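Long-range contacts in prophenoloxidase b (Marsupenaeus japonicus, PDB 3WKY), which is the inactive precursor of a crustacean haemolymph phenoloxidase, a type 3 copper protein that, once activated, probably oxidises phenols: residues 165-170 with 472-477; 247-252 with 397-402; 359-364 with 391-396. One frame throughout, in Å; residues are numbered along the deposited sequence.

Contact 1 stands apart from the other two: its centre lies about 39 Å from that of contact 2 and about 32 Å from that of contact 3, and it joins strand 165-169, in the sequence range of the copper-containing domain, to strand 472-481 of the Ig-like range. Contacts 2 and 3 are neighbours, with centres about 9 Å apart, and share helix 391-409. Along the chain they are nested: contact 3 lies within the loop closed by contact 2, and contact 2 within that closed by contact 1. The inner pair builds and backs one copper of the dicopper centre; the outer one adds a strand to the Ig-like range's sheet at the periphery.

Contact 1: residues 165-170 with 472-477; sequences EVVVEW and TVHIKS. With NAG (2-acetamido-2-deoxy-beta-D-glucopyranose), chain C.
Glu165 through Glu169 pair one for one with Thr472 through Lys476 as parallel strands, their short axes 4.7 Å apart and turned 25° against each other. Four backbone hydrogen bonds hold them: Thr472 O receives Val166 N, Val166 O receives His474 N, His474 O receives Val168 N, and Val168 O receives Lys476 N. On one face His474, its CG anti to the carbonyl carbon (chi1 -64°), donates from NE2 to the anti lone pair of Glu165 OE1 at 2.9 Å; the N-H...O angle is only 142°. Val167 CG2 packs on His474 CB at 3.7 Å. Further along, Glu169 OE1 and Lys476 NZ stay 4.4 Å apart, too far for a salt bridge. The other face is apolar: Val166 CG1 meets Val473 CG2 at 3.5 Å, Val168 lies beside Ile475, and helix 145-160 covers both valines, Leu154 against Val166 and Ile147 against Val168. In the modelled conformers, Thr472 OG1 accepts a hydrogen bond from NAG N2 at 3.1 Å, and Ser477 CB makes a CH-pi contact over the six-membered ring of Trp170. Strand 165-169 thus forms a parallel edge of the mixed beta-sheet whose other strands lie in the hemocyanin Ig-like range.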
loop_
_atom_site.group_PDB
_atom_site.type_symbol
_atom_site.label_atom_id
_atom_site.label_comp_id
_atom_site.label_asym_id
_atom_site.label_seq_id
_atom_site.Cartn_x
_atom_site.Cartn_y
_atom_site.Cartn_z
ATOM N N GLU A 165 -24.000 49.446 -25.073
ATOM C CA GLU A 165 -22.865 48.536 -25.196
ATOM C C GLU A 165 -22.113 48.393 -23.884
ATOM O O GLU A 165 -21.941 49.362 -23.141
ATOM C CB GLU A 165 -21.897 49.010 -26.283
ATOM C CG GLU A 165 -22.469 49.009 -27.686
ATOM C CD GLU A 165 -21.434 49.370 -28.733
ATOM O OE1 GLU A 165 -20.523 48.551 -28.981
ATOM O OE2 GLU A 165 -21.528 50.478 -29.300
ATOM N N VAL A 166 -21.670 47.176 -23.600
ATOM C CA VAL A 166 -20.778 46.943 -22.477
ATOM C C VAL A 166 -19.674 45.986 -22.927
ATOM O O VAL A 166 -19.878 45.169 -23.826
ATOM C CB VAL A 166 -21.536 46.392 -21.247
ATOM C CG1 VAL A 166 -22.122 45.030 -21.544
ATOM C CG2 VAL A 166 -20.624 46.319 -20.044
ATOM N N VAL A 167 -18.495 46.118 -22.333
ATOM C CA VAL A 167 -17.397 45.204 -22.613
ATOM C C VAL A 167 -16.940 44.612 -21.293
ATOM O O VAL A 167 -16.763 45.338 -20.313
ATOM C CB VAL A 167 -16.221 45.920 -23.298
ATOM C CG1 VAL A 167 -15.083 44.943 -23.565
ATOM C CG2 VAL A 167 -16.671 46.565 -24.600
ATOM N N VAL A 168 -16.786 43.294 -21.249
ATOM C CA VAL A 168 -16.199 42.656 -20.078
ATOM C C VAL A 168 -14.961 41.869 -20.510
ATOM O O VAL A 168 -14.897 41.391 -21.645
ATOM C CB VAL A 168 -17.221 41.761 -19.330
ATOM C CG1 VAL A 168 -17.500 40.480 -20.096
ATOM C CG2 VAL A 168 -16.732 41.455 -17.935
ATOM N N GLU A 169 -13.972 41.760 -19.625
ATOM C CA GLU A 169 -12.752 41.024 -19.950
ATOM C C GLU A 169 -12.197 40.216 -18.779
ATOM O O GLU A 169 -12.580 40.433 -17.628
ATOM C CB GLU A 169 -11.686 41.963 -20.511
ATOM C CG GLU A 169 -10.940 42.788 -19.486
ATOM C CD GLU A 169 -9.768 43.531 -20.106
ATOM O OE1 GLU A 169 -9.777 44.781 -20.084
ATOM O OE2 GLU A 169 -8.840 42.864 -20.618
ATOM N N TRP A 170 -11.303 39.276 -19.080
ATOM C CA TRP A 170 -10.676 38.475 -18.031
ATOM C C TRP A 170 -9.257 38.064 -18.379
ATOM O O TRP A 170 -8.782 38.307 -19.492
ATOM C CB TRP A 170 -11.519 37.247 -17.683
ATOM C CG TRP A 170 -11.176 35.985 -18.416
ATOM C CD1 TRP A 170 -10.333 34.999 -17.999
ATOM C CD2 TRP A 170 -11.706 35.556 -19.674
ATOM N NE1 TRP A 170 -10.292 33.987 -18.928
ATOM C CE2 TRP A 170 -11.130 34.304 -19.965
ATOM C CE3 TRP A 170 -12.611 36.111 -20.584
ATOM C CZ2 TRP A 170 -11.423 33.601 -21.133
ATOM C CZ3 TRP A 170 -12.902 35.411 -21.740
ATOM C CH2 TRP A 170 -12.311 34.170 -22.004
ATOM N N THR A 472 -25.823 45.201 -26.047
ATOM C CA THR A 472 -24.826 44.315 -26.643
ATOM C C THR A 472 -23.691 44.113 -25.650
ATOM O O THR A 472 -23.171 45.083 -25.094
ATOM C CB THR A 472 -24.242 44.909 -27.942
ATOM O OG1 THR A 472 -25.253 44.941 -28.957
ATOM C CG2 THR A 472 -23.060 44.071 -28.442
ATOM N N VAL A 473 -23.306 42.859 -25.434
ATOM C CA VAL A 473 -22.214 42.568 -24.519
ATOM C C VAL A 473 -21.029 42.058 -25.314
ATOM O O VAL A 473 -21.103 41.007 -25.959
ATOM C CB VAL A 473 -22.618 41.534 -23.454
ATOM C CG1 VAL A 473 -21.419 41.164 -22.595
ATOM C CG2 VAL A 473 -23.741 42.087 -22.585
ATOM N N HIS A 474 -19.948 42.827 -25.286
ATOM C CA HIS A 474 -18.710 42.421 -25.931
ATOM C C HIS A 474 -17.849 41.710 -24.898
ATOM O O HIS A 474 -17.839 42.093 -23.721
ATOM C CB HIS A 474 -17.971 43.638 -26.490
ATOM C CG HIS A 474 -18.721 44.355 -27.569
ATOM N ND1 HIS A 474 -18.844 43.853 -28.847
ATOM C CD2 HIS A 474 -19.383 45.537 -27.563
ATOM C CE1 HIS A 474 -19.555 44.692 -29.582
ATOM N NE2 HIS A 474 -19.892 45.722 -28.827
ATOM N N ILE A 475 -17.140 40.669 -25.332
ATOM C CA ILE A 475 -16.251 39.938 -24.433
ATOM C C ILE A 475 -14.834 39.975 -24.977
ATOM O O ILE A 475 -14.584 39.569 -26.115
ATOM C CB ILE A 475 -16.702 38.483 -24.234
ATOM C CG1 ILE A 475 -18.093 38.450 -23.593
ATOM C CG2 ILE A 475 -15.686 37.725 -23.365
ATOM C CD1 ILE A 475 -18.704 37.063 -23.489
ATOM N N LYS A 476 -13.914 40.456 -24.148
ATOM C CA LYS A 476 -12.541 40.680 -24.567
ATOM C C LYS A 476 -11.598 39.802 -23.757
ATOM O O LYS A 476 -11.781 39.628 -22.555
ATOM C CB LYS A 476 -12.188 42.154 -24.378
ATOM C CG LYS A 476 -10.713 42.488 -24.561
ATOM C CD LYS A 476 -10.479 43.988 -24.425
ATOM C CE LYS A 476 -9.024 44.281 -24.122
ATOM N NZ LYS A 476 -8.714 45.727 -24.273
ATOM N N SER A 477 -10.599 39.231 -24.418
ATOM C CA SER A 477 -9.622 38.405 -23.723
ATOM C C SER A 477 -8.348 38.316 -24.545
ATOM O O SER A 477 -8.314 38.738 -25.704
ATOM C CB SER A 477 -10.182 37.007 -23.448
ATOM O OG SER A 477 -10.562 36.364 -24.655
HETATM C C1 NAG C . -24.181 42.119 -31.479
HETATM C C2 NAG C . -24.582 43.288 -32.385
HETATM C C3 NAG C . -26.093 43.376 -32.498
HETATM C C4 NAG C . -26.691 42.060 -32.981
HETATM C C5 NAG C . -26.087 40.809 -32.332
HETATM C C6 NAG C . -26.155 39.676 -33.354
HETATM C C7 NAG C . -23.155 45.290 -32.444
HETATM C C8 NAG C . -22.665 46.467 -31.654
HETATM N N2 NAG C . -24.091 44.546 -31.856
HETATM O O3 NAG C . -26.419 44.416 -33.398
HETATM O O4 NAG C . -28.077 42.078 -32.712
HETATM O O5 NAG C . -24.719 40.907 -31.966
HETATM O O6 NAG C . -27.184 38.767 -33.052
HETATM O O7 NAG C . -22.697 45.049 -33.560
#

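Contact 2: residues 247-252 with 397-402. With CUO (Cu2-o2 cluster), chain J.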
loop_
_atom_site.group_PDB
_atom_site.type_symbol
_atom_site.label_atom_id
_atom_site.label_comp_id
_atom_site.label_asym_id
_atom_site.label_seq_id
_atom_site.Cartn_x
_atom_site.Cartn_y
_atom_site.Cartn_z
ATOM N N ALA A 247 1.744 9.992 -21.124
ATOM C CA ALA A 247 0.532 9.243 -21.428
ATOM C C ALA A 247 -0.099 8.747 -20.133
ATOM O O ALA A 247 0.605 8.389 -19.186
ATOM C CB ALA A 247 0.850 8.064 -22.309
ATOM N N PHE A 248 -1.421 8.727 -20.099
ATOM C CA PHE A 248 -2.125 8.068 -18.999
ATOM C C PHE A 248 -2.416 6.645 -19.472
ATOM O O PHE A 248 -3.416 6.403 -20.162
ATOM C CB PHE A 248 -3.401 8.812 -18.634
ATOM C CG PHE A 248 -4.166 8.163 -17.497
ATOM C CD1 PHE A 248 -3.550 7.918 -16.281
ATOM C CD2 PHE A 248 -5.486 7.790 -17.659
ATOM C CE1 PHE A 248 -4.261 7.307 -15.225
ATOM C CE2 PHE A 248 -6.192 7.183 -16.616
ATOM C CZ PHE A 248 -5.569 6.937 -15.409
ATOM N N GLU A 249 -1.530 5.718 -19.092
ATOM C CA GLU A 249 -1.556 4.343 -19.600
ATOM C C GLU A 249 -1.738 3.285 -18.532
ATOM O O GLU A 249 -2.324 2.233 -18.791
ATOM C CB GLU A 249 -0.270 4.044 -20.365
ATOM C CG GLU A 249 -0.273 4.693 -21.699
ATOM C CD GLU A 249 0.959 4.374 -22.516
ATOM O OE1 GLU A 249 1.985 3.920 -21.946
ATOM O OE2 GLU A 249 0.878 4.593 -23.736
ATOM N N ASP A 250 -1.225 3.552 -17.336
ATOM C CA ASP A 250 -1.421 2.623 -16.219
ATOM C C ASP A 250 -2.641 3.109 -15.465
ATOM O O ASP A 250 -2.562 4.028 -14.651
ATOM C CB ASP A 250 -0.193 2.591 -15.304
ATOM C CG ASP A 250 -0.331 1.595 -14.167
ATOM O OD1 ASP A 250 -1.462 1.142 -13.878
ATOM O OD2 ASP A 250 0.700 1.268 -13.549
ATOM N N TRP A 251 -3.775 2.482 -15.740
ATOM C CA TRP A 251 -5.049 3.025 -15.288
ATOM C C TRP A 251 -5.346 2.677 -13.829
ATOM O O TRP A 251 -6.429 2.977 -13.315
ATOM C CB TRP A 251 -6.169 2.580 -16.232
ATOM C CG TRP A 251 -5.942 3.090 -17.633
ATOM C CD1 TRP A 251 -5.200 4.185 -17.995
ATOM C CD2 TRP A 251 -6.430 2.513 -18.859
ATOM N NE1 TRP A 251 -5.204 4.321 -19.365
ATOM C CE2 TRP A 251 -5.954 3.311 -19.917
ATOM C CE3 TRP A 251 -7.227 1.401 -19.159
ATOM C CZ2 TRP A 251 -6.257 3.040 -21.260
ATOM C CZ3 TRP A 251 -7.523 1.125 -20.493
ATOM C CH2 TRP A 251 -7.033 1.940 -21.526
ATOM N N ARG A 252 -4.367 2.079 -13.158
ATOM C CA ARG A 252 -4.573 1.809 -11.742
ATOM C C ARG A 252 -3.958 2.924 -10.881
ATOM O O ARG A 252 -4.158 2.957 -9.671
ATOM C CB ARG A 252 -4.069 0.407 -11.368
ATOM C CG ARG A 252 -5.062 -0.728 -11.714
ATOM C CD ARG A 252 -5.424 -0.807 -13.209
ATOM N NE ARG A 252 -6.606 -1.628 -13.478
ATOM C CZ ARG A 252 -6.609 -2.961 -13.489
ATOM N NH1 ARG A 252 -5.486 -3.621 -13.234
ATOM N NH2 ARG A 252 -7.730 -3.642 -13.749
ATOM N N HIS A 397 -4.714 11.673 -24.912
ATOM C CA HIS A 397 -4.293 11.636 -26.311
ATOM C C HIS A 397 -2.848 11.267 -26.549
ATOM O O HIS A 397 -2.506 10.791 -27.632
ATOM C CB HIS A 397 -4.722 12.889 -27.081
ATOM C CG HIS A 397 -6.101 12.741 -27.604
ATOM N ND1 HIS A 397 -6.373 12.031 -28.750
ATOM C CD2 HIS A 397 -7.297 13.045 -27.046
ATOM C CE1 HIS A 397 -7.684 11.964 -28.921
ATOM N NE2 HIS A 397 -8.257 12.571 -27.901
ATOM N N LYS A 398 -1.999 11.469 -25.547
ATOM C CA LYS A 398 -0.654 10.918 -25.642
ATOM C C LYS A 398 -0.730 9.383 -25.593
ATOM O O LYS A 398 -0.018 8.711 -26.328
ATOM C CB LYS A 398 0.273 11.474 -24.552
ATOM C CG LYS A 398 1.712 10.950 -24.653
ATOM C CD LYS A 398 2.444 11.524 -25.895
ATOM C CE LYS A 398 3.839 10.926 -25.997
ATOM N NZ LYS A 398 4.686 11.652 -27.009
ATOM N N PHE A 399 -1.595 8.825 -24.745
ATOM C CA PHE A 399 -1.812 7.373 -24.767
ATOM C C PHE A 399 -2.293 6.921 -26.147
ATOM O O PHE A 399 -1.774 5.957 -26.725
ATOM C CB PHE A 399 -2.829 6.944 -23.696
ATOM C CG PHE A 399 -3.522 5.636 -24.014
ATOM C CD1 PHE A 399 -2.808 4.449 -24.057
ATOM C CD2 PHE A 399 -4.889 5.603 -24.265
ATOM C CE1 PHE A 399 -3.440 3.238 -24.368
ATOM C CE2 PHE A 399 -5.528 4.416 -24.564
ATOM C CZ PHE A 399 -4.808 3.228 -24.621
ATOM N N ILE A 400 -3.295 7.621 -26.666
ATOM C CA ILE A 400 -3.840 7.289 -27.978
ATOM C C ILE A 400 -2.754 7.397 -29.054
ATOM O O ILE A 400 -2.608 6.497 -29.899
ATOM C CB ILE A 400 -5.063 8.181 -28.310
ATOM C CG1 ILE A 400 -6.223 7.848 -27.352
ATOM C CG2 ILE A 400 -5.507 7.977 -29.755
ATOM C CD1 ILE A 400 -6.707 6.388 -27.451
ATOM N N ASP A 401 -1.956 8.458 -29.004
ATOM C CA ASP A 401 -0.901 8.606 -30.011
ATOM C C ASP A 401 0.146 7.497 -29.858
ATOM O O ASP A 401 0.745 7.047 -30.844
ATOM C CB ASP A 401 -0.238 9.975 -29.915
ATOM C CG ASP A 401 0.602 10.297 -31.140
ATOM O OD1 ASP A 401 0.020 10.431 -32.238
ATOM O OD2 ASP A 401 1.837 10.406 -31.016
ATOM N N ASN A 402 0.379 7.071 -28.618
ATOM C CA ASN A 402 1.282 5.949 -28.360
ATOM C C ASN A 402 0.809 4.662 -29.020
ATOM O O ASN A 402 1.629 3.873 -29.491
ATOM C CB ASN A 402 1.449 5.704 -26.839
ATOM C CG ASN A 402 2.402 6.683 -26.184
ATOM O OD1 ASN A 402 3.120 7.434 -26.863
ATOM N ND2 ASN A 402 2.437 6.661 -24.843
HETATM CU CU1 CUO J . -10.705 14.799 -30.439
HETATM CU CU2 CUO J . -10.430 12.426 -27.744
HETATM O O1 CUO J . -11.181 13.139 -29.435
HETATM O O2 CUO J . -11.282 14.353 -28.308
HETATM O O HOH W 1 4.280 8.795 -22.796
#
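Phe399 is the hub of the tight part, where Trp251 meets it edge to face. The indole puts CZ2 over one face of the phenyl ring, 3.7 Å from CE2, and the planes stand at 83°. Trp251 NE1 donates to Phe248 O at 2.9 Å, a bond inside the loop that helps fix how the indole is turned. Phe248 O in turn lies 3.6 Å from Phe399 CB, and in the modelled conformer of Glu249 its aliphatic CG reaches Phe399 CD1 at 3.5 Å. Phe399 CG is anti to the backbone N (chi1 156°); the ring beyond it is met by Trp251 and Glu249 of the loop, and Arg301 and Tyr305 of helix 294-310 also touch it.

The other side is more polar and partly exposed. Ala247 CB rests against the helix backbone at Phe399 N and beside the methylenes of Lys398, while a water accepts from Ala247 N and, weakly, from Asn402 ND2. In the same conformer Glu249 OE2 receives Asn402 ND2 at 2.8 Å, nearly straight at 165°; ND2 meets OE2 from above the carboxylate plane, while OE2 itself lies in the plane of the amide. Asn402 OD1 is hydrogen-bonded by Arg525. Both ends of the Asn402 amide are thus engaged, which implies a defined orientation for it, on the same helix that supplies His397, whose NE2 binds a copper of the dicopper centre.

Contact 3: residues 359-364 with 391-396. With CUO (Cu2-o2 cluster), chain J.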
loop_
_atom_site.group_PDB
_atom_site.type_symbol
_atom_site.label_atom_id
_atom_site.label_comp_id
_atom_site.label_asym_id
_atom_site.label_seq_id
_atom_site.Cartn_x
_atom_site.Cartn_y
_atom_site.Cartn_z
ATOM N N LEU A 359 -14.945 5.961 -24.910
ATOM C CA LEU A 359 -15.364 5.651 -23.545
ATOM C C LEU A 359 -14.388 6.241 -22.540
ATOM O O LEU A 359 -14.789 6.674 -21.458
ATOM C CB LEU A 359 -15.556 4.153 -23.332
ATOM C CG LEU A 359 -16.961 3.698 -23.749
ATOM C CD1 LEU A 359 -17.024 2.185 -23.909
ATOM C CD2 LEU A 359 -18.000 4.169 -22.723
ATOM N N GLY A 360 -13.116 6.296 -22.912
ATOM C CA GLY A 360 -12.105 6.887 -22.048
ATOM C C GLY A 360 -12.436 8.327 -21.717
ATOM O O GLY A 360 -12.229 8.769 -20.596
ATOM N N HIS A 361 -12.939 9.080 -22.696
ATOM C CA HIS A 361 -13.401 10.441 -22.416
ATOM C C HIS A 361 -14.482 10.452 -21.350
ATOM O O HIS A 361 -14.488 11.305 -20.449
ATOM C CB HIS A 361 -13.997 11.068 -23.661
ATOM C CG HIS A 361 -12.986 11.766 -24.506
ATOM N ND1 HIS A 361 -12.694 13.101 -24.347
ATOM C CD2 HIS A 361 -12.191 11.311 -25.500
ATOM C CE1 HIS A 361 -11.763 13.449 -25.221
ATOM N NE2 HIS A 361 -11.441 12.378 -25.915
ATOM N N ASP A 362 -15.418 9.524 -21.477
ATOM C CA ASP A 362 -16.514 9.446 -20.526
ATOM C C ASP A 362 -16.090 8.937 -19.139
ATOM O O ASP A 362 -16.612 9.399 -18.123
ATOM C CB ASP A 362 -17.650 8.595 -21.102
ATOM C CG ASP A 362 -18.406 9.316 -22.215
ATOM O OD1 ASP A 362 -18.336 10.565 -22.275
ATOM O OD2 ASP A 362 -19.065 8.635 -23.029
ATOM N N PHE A 363 -15.167 7.980 -19.087
ATOM C CA PHE A 363 -14.607 7.577 -17.791
ATOM C C PHE A 363 -13.948 8.767 -17.096
ATOM O O PHE A 363 -14.144 8.980 -15.907
ATOM C CB PHE A 363 -13.546 6.491 -17.963
ATOM C CG PHE A 363 -14.086 5.085 -18.054
ATOM C CD1 PHE A 363 -14.967 4.711 -19.064
ATOM C CD2 PHE A 363 -13.663 4.118 -17.147
ATOM C CE1 PHE A 363 -15.429 3.405 -19.156
ATOM C CE2 PHE A 363 -14.115 2.801 -17.242
ATOM C CZ PHE A 363 -15.002 2.448 -18.241
ATOM N N LEU A 364 -13.140 9.529 -17.827
ATOM C CA LEU A 364 -12.454 10.664 -17.214
ATOM C C LEU A 364 -13.476 11.747 -16.848
ATOM O O LEU A 364 -13.403 12.352 -15.775
ATOM C CB LEU A 364 -11.354 11.203 -18.153
ATOM C CG LEU A 364 -10.158 10.255 -18.297
ATOM C CD1 LEU A 364 -9.278 10.633 -19.519
ATOM C CD2 LEU A 364 -9.299 10.228 -17.031
ATOM N N PRO A 391 -6.143 19.405 -18.770
ATOM C CA PRO A 391 -4.817 18.808 -19.006
ATOM C C PRO A 391 -4.872 17.300 -19.269
ATOM O O PRO A 391 -4.023 16.771 -19.995
ATOM C CB PRO A 391 -4.039 19.119 -17.712
ATOM C CG PRO A 391 -5.136 19.448 -16.667
ATOM C CD PRO A 391 -6.199 20.143 -17.492
ATOM N N VAL A 392 -5.858 16.611 -18.698
ATOM C CA VAL A 392 -5.930 15.173 -18.913
ATOM C C VAL A 392 -6.295 14.819 -20.354
ATOM O O VAL A 392 -6.049 13.696 -20.796
ATOM C CB VAL A 392 -6.876 14.464 -17.913
ATOM C CG1 VAL A 392 -8.338 14.490 -18.407
ATOM C CG2 VAL A 392 -6.423 13.029 -17.702
ATOM N N PHE A 393 -6.874 15.765 -21.092
ATOM C CA PHE A 393 -7.100 15.540 -22.525
ATOM C C PHE A 393 -5.809 15.096 -23.202
ATOM O O PHE A 393 -5.787 14.158 -24.031
ATOM C CB PHE A 393 -7.597 16.818 -23.207
ATOM C CG PHE A 393 -7.798 16.658 -24.693
ATOM C CD1 PHE A 393 -9.007 16.195 -25.192
ATOM C CD2 PHE A 393 -6.758 16.932 -25.584
ATOM C CE1 PHE A 393 -9.187 16.024 -26.571
ATOM C CE2 PHE A 393 -6.920 16.766 -26.964
ATOM C CZ PHE A 393 -8.141 16.306 -27.459
ATOM N N PHE A 394 -4.729 15.784 -22.868
ATOM C CA PHE A 394 -3.473 15.527 -23.555
ATOM C C PHE A 394 -2.765 14.291 -23.013
ATOM O O PHE A 394 -2.018 13.637 -23.730
ATOM C CB PHE A 394 -2.599 16.780 -23.556
ATOM C CG PHE A 394 -3.167 17.879 -24.405
ATOM C CD1 PHE A 394 -2.845 17.962 -25.760
ATOM C CD2 PHE A 394 -4.066 18.797 -23.867
ATOM C CE1 PHE A 394 -3.403 18.961 -26.565
ATOM C CE2 PHE A 394 -4.627 19.794 -24.656
ATOM C CZ PHE A 394 -4.281 19.883 -26.009
ATOM N N ARG A 395 -3.028 13.938 -21.761
ATOM C CA ARG A 395 -2.514 12.675 -21.263
ATOM C C ARG A 395 -3.250 11.517 -21.943
ATOM O O ARG A 395 -2.642 10.502 -22.288
ATOM C CB ARG A 395 -2.662 12.596 -19.728
ATOM C CG ARG A 395 -1.868 13.683 -18.970
ATOM C CD ARG A 395 -1.566 13.236 -17.516
ATOM N NE ARG A 395 -0.803 11.983 -17.532
ATOM C CZ ARG A 395 -0.769 11.100 -16.539
ATOM N NH1 ARG A 395 -1.471 11.308 -15.425
ATOM N NH2 ARG A 395 -0.045 9.991 -16.671
ATOM N N TRP A 396 -4.561 11.666 -22.126
ATOM C CA TRP A 396 -5.345 10.640 -22.803
ATOM C C TRP A 396 -4.905 10.533 -24.266
ATOM O O TRP A 396 -4.714 9.436 -24.799
ATOM C CB TRP A 396 -6.842 10.956 -22.698
ATOM C CG TRP A 396 -7.715 9.868 -23.247
ATOM C CD1 TRP A 396 -8.594 9.970 -24.299
ATOM C CD2 TRP A 396 -7.788 8.500 -22.793
ATOM N NE1 TRP A 396 -9.215 8.758 -24.514
ATOM C CE2 TRP A 396 -8.741 7.841 -23.610
ATOM C CE3 TRP A 396 -7.158 7.778 -21.767
ATOM C CZ2 TRP A 396 -9.054 6.479 -23.457
ATOM C CZ3 TRP A 396 -7.487 6.418 -21.599
ATOM C CH2 TRP A 396 -8.434 5.790 -22.436
HETATM CU CU1 CUO J . -10.705 14.799 -30.439
HETATM CU CU2 CUO J . -10.430 12.426 -27.744
HETATM O O1 CUO J . -11.181 13.139 -29.435
HETATM O O2 CUO J . -11.282 14.353 -28.308
#
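Trp396 reaches across from helix 391-396 to helix 359-364, whose axis passes 11.2 Å away at 144°, and spans much of the distance. Its CB points toward helix 359-364, and CG is anti to the backbone N (chi1 -174°). At the root, CB touches Leu364 CD1 at 4.0 Å, and CG has the same methyl for a neighbour. CD1 then comes to 4.0 Å from His361 CD2, the edge of the indole turned toward the imidazole face in an offset edge-to-face pair. NE1, next along, donates to His357 O. On the six-membered ring, CE2 lies near Gly360 CA, CZ2 comes closest to it at 3.4 Å, and CH2 at the tip is still beside it; with no side chain on Gly360, the ring can lie right against the helix backbone.

These two helices wall one half of the type 3 copper site: His361 NE2 binds a copper of the Cu2-O2 cluster at 2.1 Å, and His357 and His397 bind the same metal. His361 ND1, the ring nitrogen that does not bind copper, is hydrogen-bonded to Met381 O, and Phe72 stacks on the ring. Phe393 meets His361 rim to rim, CE1 to CE1 at 3.9 Å, and that same Phe393 CE1 stands 3.2 Å from the cluster's O2. Farther from the copper, Leu364 CD2 and Val392 CG2 meet tip to tip at 4.1 Å.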